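Local coordinates for protein alpha-ketoglutarate-dependent non-heme iron oxygenase EasH (Aspergillus japonicus, PDB 5M0T) that probably uses iron(II), 2-oxoglutarate and dioxygen to carry out an oxidation step in the biosynthesis of the ergot alkaloid cycloclavine, at residues 14-17 and 18-21; 264-268 and 269-273. All blocks are in the same frame, centred on the assembly; numbering follows the deposited sequence.

Contact 1: 14-17 and 18-21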
ATOM      1  N   ARG A  14      32.318  -2.134  -3.835  1.00 41.26           N
ATOM      2  CA  ARG A  14      32.087  -3.506  -4.234  1.00 44.10           C
ATOM      3  C   ARG A  14      32.405  -4.382  -3.013  1.00 47.27           C
ATOM      4  O   ARG A  14      33.432  -4.180  -2.349  1.00 48.94           O
ATOM      5  CB  ARG A  14      33.058  -3.803  -5.371  1.00 46.49           C
ATOM      6  CG  ARG A  14      32.739  -4.999  -6.237  1.00 48.79           C
ATOM      7  CD  ARG A  14      33.772  -5.160  -7.346  1.00 50.67           C
ATOM      8  NE  ARG A  14      33.617  -4.212  -8.448  1.00 47.86           N
ATOM      9  CZ  ARG A  14      32.695  -4.269  -9.416  1.00 46.22           C
ATOM     10  NH1 ARG A  14      31.759  -5.219  -9.444  1.00 43.34           N
ATOM     11  NH2 ARG A  14      32.703  -3.335 -10.366  1.00 45.72           N
ATOM     12  N   ILE A  15      31.531  -5.329  -2.699  1.00 45.77           N
ATOM     13  CA  ILE A  15      31.672  -6.118  -1.467  1.00 51.26           C
ATOM     14  C   ILE A  15      31.084  -7.517  -1.694  1.00 47.46           C
ATOM     15  O   ILE A  15      30.013  -7.656  -2.280  1.00 40.98           O
ATOM     16  CB  ILE A  15      31.013  -5.382  -0.261  1.00 53.62           C
ATOM     17  CG1 ILE A  15      31.524  -5.904   1.072  1.00 59.77           C
ATOM     18  CG2 ILE A  15      29.513  -5.454  -0.326  1.00 56.98           C
ATOM     19  CD1 ILE A  15      31.006  -5.100   2.248  1.00 63.70           C
ATOM     20  N   PRO A  16      31.799  -8.569  -1.257  1.00 46.05           N
ATOM     21  CA  PRO A  16      31.276  -9.927  -1.488  1.00 45.56           C
ATOM     22  C   PRO A  16      30.049 -10.258  -0.640  1.00 43.85           C
ATOM     23  O   PRO A  16      29.909  -9.751   0.478  1.00 41.53           O
ATOM     24  CB  PRO A  16      32.461 -10.828  -1.114  1.00 48.18           C
ATOM     25  CG  PRO A  16      33.308 -10.006  -0.203  1.00 49.16           C
ATOM     26  CD  PRO A  16      33.142  -8.588  -0.647  1.00 47.27           C
ATOM     27  N   ARG A  17      29.175 -11.102  -1.184  1.00 42.54           N
ATOM     28  CA  ARG A  17      27.983 -11.601  -0.477  1.00 43.61           C
ATOM     29  C   ARG A  17      28.318 -12.208   0.906  1.00 44.56           C
ATOM     30  O   ARG A  17      27.571 -12.055   1.862  1.00 44.28           O
ATOM     31  CB  ARG A  17      27.292 -12.657  -1.349  1.00 47.32           C
ATOM     32  CG  ARG A  17      25.961 -13.149  -0.817  1.00 49.32           C
ATOM     33  CD  ARG A  17      25.533 -14.485  -1.400  1.00 49.77           C
ATOM     34  NE  ARG A  17      24.448 -14.993  -0.576  1.00 50.18           N
ATOM     35  CZ  ARG A  17      23.164 -14.650  -0.659  1.00 47.86           C
ATOM     36  NH1 ARG A  17      22.719 -13.809  -1.578  1.00 47.00           N
ATOM     37  NH2 ARG A  17      22.306 -15.195   0.199  1.00 51.45           N
ATOM     38  N   SER A  18      29.464 -12.872   0.992  1.00 46.40           N
ATOM     39  CA  SER A  18      29.926 -13.502   2.225  1.00 48.65           C
ATOM     40  C   SER A  18      30.281 -12.532   3.377  1.00 48.74           C
ATOM     41  O   SER A  18      30.445 -12.980   4.526  1.00 47.13           O
ATOM     42  CB  SER A  18      31.139 -14.365   1.912  1.00 51.06           C
ATOM     43  OG  SER A  18      32.205 -13.549   1.455  1.00 52.85           O
ATOM     44  N   ALA A  19      30.425 -11.234   3.078  1.00 45.80           N
ATOM     45  CA  ALA A  19      30.713 -10.229   4.104  1.00 46.62           C
ATOM     46  C   ALA A  19      29.539 -10.021   5.064  1.00 46.03           C
ATOM     47  O   ALA A  19      29.722  -9.600   6.217  1.00 47.23           O
ATOM     48  CB  ALA A  19      31.119  -8.916   3.466  1.00 44.30           C
ATOM     49  N   GLY A  20      28.337 -10.344   4.594  1.00 43.83           N
ATOM     50  CA  GLY A  20      27.162 -10.380   5.450  1.00 44.92           C
ATOM     51  C   GLY A  20      26.420  -9.060   5.377  1.00 42.00           C
ATOM     52  O   GLY A  20      26.917  -8.088   4.814  1.00 37.67           O
ATOM     53  N   ASP A  21      25.243  -9.038   5.992  1.00 42.04           N
ATOM     54  CA  ASP A  21      24.332  -7.907   5.895  1.00 42.18           C
ATOM     55  C   ASP A  21      24.777  -6.643   6.633  1.00 42.71           C
ATOM     56  O   ASP A  21      24.533  -5.544   6.132  1.00 43.36           O
ATOM     57  CB  ASP A  21      22.890  -8.293   6.270  1.00 46.24           C
ATOM     58  CG  ASP A  21      22.770  -8.994   7.620  1.00 50.20           C
ATOM     59  OD1 ASP A  21      21.878  -8.605   8.420  1.00 49.30           O
ATOM     60  OD2 ASP A  21      23.537  -9.961   7.829  1.00 55.86           O
TER

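Contact 2: 264-268 and 269-273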
ATOM      1  N   VAL A 264       0.868  -8.009   7.344  1.00 39.50           N
ATOM      2  CA  VAL A 264       2.146  -7.325   7.554  1.00 39.01           C
ATOM      3  C   VAL A 264       1.922  -6.287   8.642  1.00 39.10           C
ATOM      4  O   VAL A 264       0.830  -5.752   8.763  1.00 40.44           O
ATOM      5  CB  VAL A 264       2.698  -6.672   6.266  1.00 38.63           C
ATOM      6  CG1 VAL A 264       3.211  -7.725   5.307  1.00 38.37           C
ATOM      7  CG2 VAL A 264       1.656  -5.793   5.570  1.00 39.18           C
ATOM      8  N   SER A 265       2.944  -6.047   9.458  1.00 39.56           N
ATOM      9  CA  SER A 265       2.850  -5.098  10.575  1.00 39.03           C
ATOM     10  C   SER A 265       3.531  -3.776  10.223  1.00 37.24           C
ATOM     11  O   SER A 265       4.727  -3.741   9.944  1.00 35.28           O
ATOM     12  CB  SER A 265       3.484  -5.671  11.850  1.00 37.49           C
ATOM     13  OG  SER A 265       3.220  -4.805  12.962  1.00 38.43           O
ATOM     14  N   ALA A 266       2.758  -2.696  10.235  1.00 39.43           N
ATOM     15  CA  ALA A 266       3.279  -1.352   9.994  1.00 38.86           C
ATOM     16  C   ALA A 266       3.492  -0.715  11.355  1.00 38.71           C
ATOM     17  O   ALA A 266       2.538  -0.209  11.943  1.00 37.27           O
ATOM     18  CB  ALA A 266       2.286  -0.544   9.169  1.00 39.04           C
ATOM     19  N   LYS A 267       4.729  -0.774  11.863  1.00 40.50           N
ATOM     20  CA  LYS A 267       5.066  -0.342  13.246  1.00 42.86           C
ATOM     21  C   LYS A 267       4.005  -0.734  14.273  1.00 41.24           C
ATOM     22  O   LYS A 267       3.504   0.110  15.004  1.00 44.51           O
ATOM     23  CB  LYS A 267       5.297   1.175  13.335  1.00 46.45           C
ATOM     24  CG  LYS A 267       6.498   1.727  12.576  1.00 52.33           C
ATOM     25  CD  LYS A 267       7.860   1.155  12.972  1.00 56.11           C
ATOM     26  CE  LYS A 267       8.326   1.525  14.371  1.00 60.89           C
ATOM     27  NZ  LYS A 267       9.728   1.034  14.526  1.00 64.62           N
ATOM     28  N   GLY A 268       3.645  -2.008  14.298  1.00 40.39           N
ATOM     29  CA  GLY A 268       2.671  -2.511  15.267  1.00 43.13           C
ATOM     30  C   GLY A 268       1.229  -2.532  14.806  1.00 45.09           C
ATOM     31  O   GLY A 268       0.390  -3.097  15.487  1.00 46.38           O
ATOM     32  N   VAL A 269       0.956  -1.938  13.643  1.00 47.25           N
ATOM     33  CA  VAL A 269      -0.378  -1.869  13.058  1.00 49.83           C
ATOM     34  C   VAL A 269      -0.478  -3.038  12.101  1.00 44.76           C
ATOM     35  O   VAL A 269       0.307  -3.120  11.169  1.00 42.53           O
ATOM     36  CB  VAL A 269      -0.603  -0.549  12.247  1.00 54.03           C
ATOM     37  CG1 VAL A 269      -2.051  -0.447  11.765  1.00 55.10           C
ATOM     38  CG2 VAL A 269      -0.214   0.697  13.038  1.00 52.90           C
ATOM     39  N   ASP A 270      -1.420  -3.944  12.330  1.00 44.06           N
ATOM     40  CA  ASP A 270      -1.637  -5.034  11.396  1.00 44.86           C
ATOM     41  C   ASP A 270      -2.421  -4.494  10.227  1.00 44.68           C
ATOM     42  O   ASP A 270      -3.480  -3.920  10.425  1.00 44.66           O
ATOM     43  CB  ASP A 270      -2.393  -6.210  12.035  1.00 47.56           C
ATOM     44  CG  ASP A 270      -1.491  -7.105  12.880  1.00 48.37           C
ATOM     45  OD1 ASP A 270      -0.260  -6.929  12.857  1.00 47.99           O
ATOM     46  OD2 ASP A 270      -2.017  -7.996  13.570  1.00 53.14           O
ATOM     47  N   ILE A 271      -1.885  -4.665   9.022  1.00 44.05           N
ATOM     48  CA  ILE A 271      -2.594  -4.316   7.799  1.00 47.13           C
ATOM     49  C   ILE A 271      -2.531  -5.477   6.806  1.00 45.92           C
ATOM     50  O   ILE A 271      -1.728  -6.402   6.976  1.00 48.05           O
ATOM     51  CB  ILE A 271      -2.066  -2.990   7.182  1.00 47.64           C
ATOM     52  CG1 ILE A 271      -0.614  -3.100   6.722  1.00 44.27           C
ATOM     53  CG2 ILE A 271      -2.211  -1.848   8.185  1.00 49.53           C
ATOM     54  CD1 ILE A 271      -0.107  -1.821   6.093  1.00 45.68           C
ATOM     55  N   TRP A 272      -3.393  -5.410   5.785  1.00 42.26           N
ATOM     56  CA  TRP A 272      -3.628  -6.521   4.862  1.00 41.71           C
ATOM     57  C   TRP A 272      -4.185  -7.729   5.645  1.00 42.33           C
ATOM     58  O   TRP A 272      -3.603  -8.808   5.691  1.00 42.10           O
ATOM     59  CB  TRP A 272      -2.355  -6.854   4.081  1.00 40.39           C
ATOM     60  CG  TRP A 272      -2.589  -7.375   2.708  1.00 41.72           C
ATOM     61  CD1 TRP A 272      -2.225  -8.593   2.219  1.00 42.89           C
ATOM     62  CD2 TRP A 272      -3.208  -6.672   1.617  1.00 42.65           C
ATOM     63  NE1 TRP A 272      -2.585  -8.698   0.890  1.00 43.45           N
ATOM     64  CE2 TRP A 272      -3.178  -7.527   0.496  1.00 42.53           C
ATOM     65  CE3 TRP A 272      -3.758  -5.390   1.474  1.00 43.11           C
ATOM     66  CZ2 TRP A 272      -3.721  -7.163  -0.737  1.00 44.28           C
ATOM     67  CZ3 TRP A 272      -4.283  -5.026   0.239  1.00 43.57           C
ATOM     68  CH2 TRP A 272      -4.257  -5.908  -0.849  1.00 43.79           C
ATOM     69  N   THR A 273      -5.350  -7.506   6.232  1.00 42.54           N
ATOM     70  CA  THR A 273      -5.996  -8.443   7.119  1.00 44.44           C
ATOM     71  C   THR A 273      -7.276  -9.023   6.520  1.00 47.76           C
ATOM     72  O   THR A 273      -7.773  -8.543   5.503  1.00 47.03           O
ATOM     73  CB  THR A 273      -6.362  -7.701   8.404  1.00 45.05           C
ATOM     74  OG1 THR A 273      -7.329  -6.699   8.100  1.00 46.85           O
ATOM     75  CG2 THR A 273      -5.117  -7.033   9.017  1.00 43.19           C
TER

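Contact 1: 14-17 and 18-21
Pro16 and Ala19 meet through the backbone where strand 14-16 ends and the chain winds into a short 3-10 turn. Ala19 N donates to Pro16 O at 3.0 Å with an N-H...O angle of 160°, but the amide reaches the oxygen from above the carbonyl plane, 54° out of it, a tilt consistent with tight i to i+3 winding. One residue on, Gly20 N to Arg17 O, at 3.3 Å, is a weak bond of the same spacing. These take up two successive carbonyls. The backbone of Ile15 bonds to Val35 and Glu37 of strand 33-37, and that of Arg17 to Glu37.

Ala19 CB points toward the preceding residues, 3.3 Å from Pro16 O and 3.9 Å from Ile15 CG1, while the flank of the proline ring is farther off, Pro16 CG lying 4.4 Å from Ala19 CB. The ethyl branch of Ile15 reaches the methyl because CG1 stands opposite the backbone N (chi1 -161°). Ser18 OG lies beside the proline ring, 3.8 Å from Pro16 CB, in van der Waals contact.

Arg17 sends an extended chain away from the turn, and its guanidinium is satisfied elsewhere, by a salt bridge from NH2 to Asp94 and a weak bond from NH1 to Phe39 O. Arg14 likewise pairs with Glu37, a zinc ligand, and its NH2 bonds to Val195 O. Gly20 occupies the N-cap position of helix 21-31. The chemistry implies a turn closed by its own amides, with only light apolar packing, while the arginine charges tie the surrounding chain to neighbouring elements.

Contact 2: 264-268 and 269-273
Strands 264-266 and 269-271 run antiparallel with their axes 4.5 Å apart at closest and their directions 137° apart, and a type I' turn from Ala266 to Val269 joins them. Val264 and Ile271 form a hydrogen-bonded pair: Ile271 N gives Val264 O an almost straight bond of 2.9 Å (178°), and Val264 N returns one to Ile271 O at 3.1 Å. Ala266 and Val269 also exchange two bonds, the shorter from Ala266 N to Val269 O at 2.7 Å; in the other, Val269 N sits above the carbonyl plane of Ala266, 63° out of it.

Val264, Ala266, Val269 and Ile271 share one face. There Val264 CG2 lies 3.7 Å from Ile271 CG1, the two side chains lying at a slant to each other, and Ile271 CD1 extends to the methyl of Ala266, 4.1 Å from its CB. An extended chi2 carries CD1 that far. On the reverse face, Ser265 CB approaches Asp270 OD1 at 4.1 Å, and Ser265 OG accepts a weak bond from Gly268 N within the turn.

Trp272 NE1 bonds to Gly260 O, and its ring meets Trp272 of the second subunit at a steep angle. Val269 packs on Tyr66 of that subunit. The arrangement is a 2:2 beta hairpin with a type I' turn, Lys267 and Gly268 being the loop residues with positive phi angles, built into the dimer interface.

How the contacts relate
Both contacts are local turns, but they stand in different surroundings; contact 1 bends the chain from a strand into a helix, while contact 2 reverses it. Contact 1 is a surface contact, linking the edge strand of the seven-stranded sheet to helix 21-31; contact 2 is partly buried and belongs to a separate two-stranded hairpin. They share no element, and their centres are 31 Å apart, nearest atoms about 17 Å. In contact 1 successive carbonyls each accept from the amide three residues on, one weakly, whereas in contact 2 paired residues exchange bonds reciprocally and carry a continuous apolar face. Contact 1 has no partner in the second subunit, while contact 2 has several there.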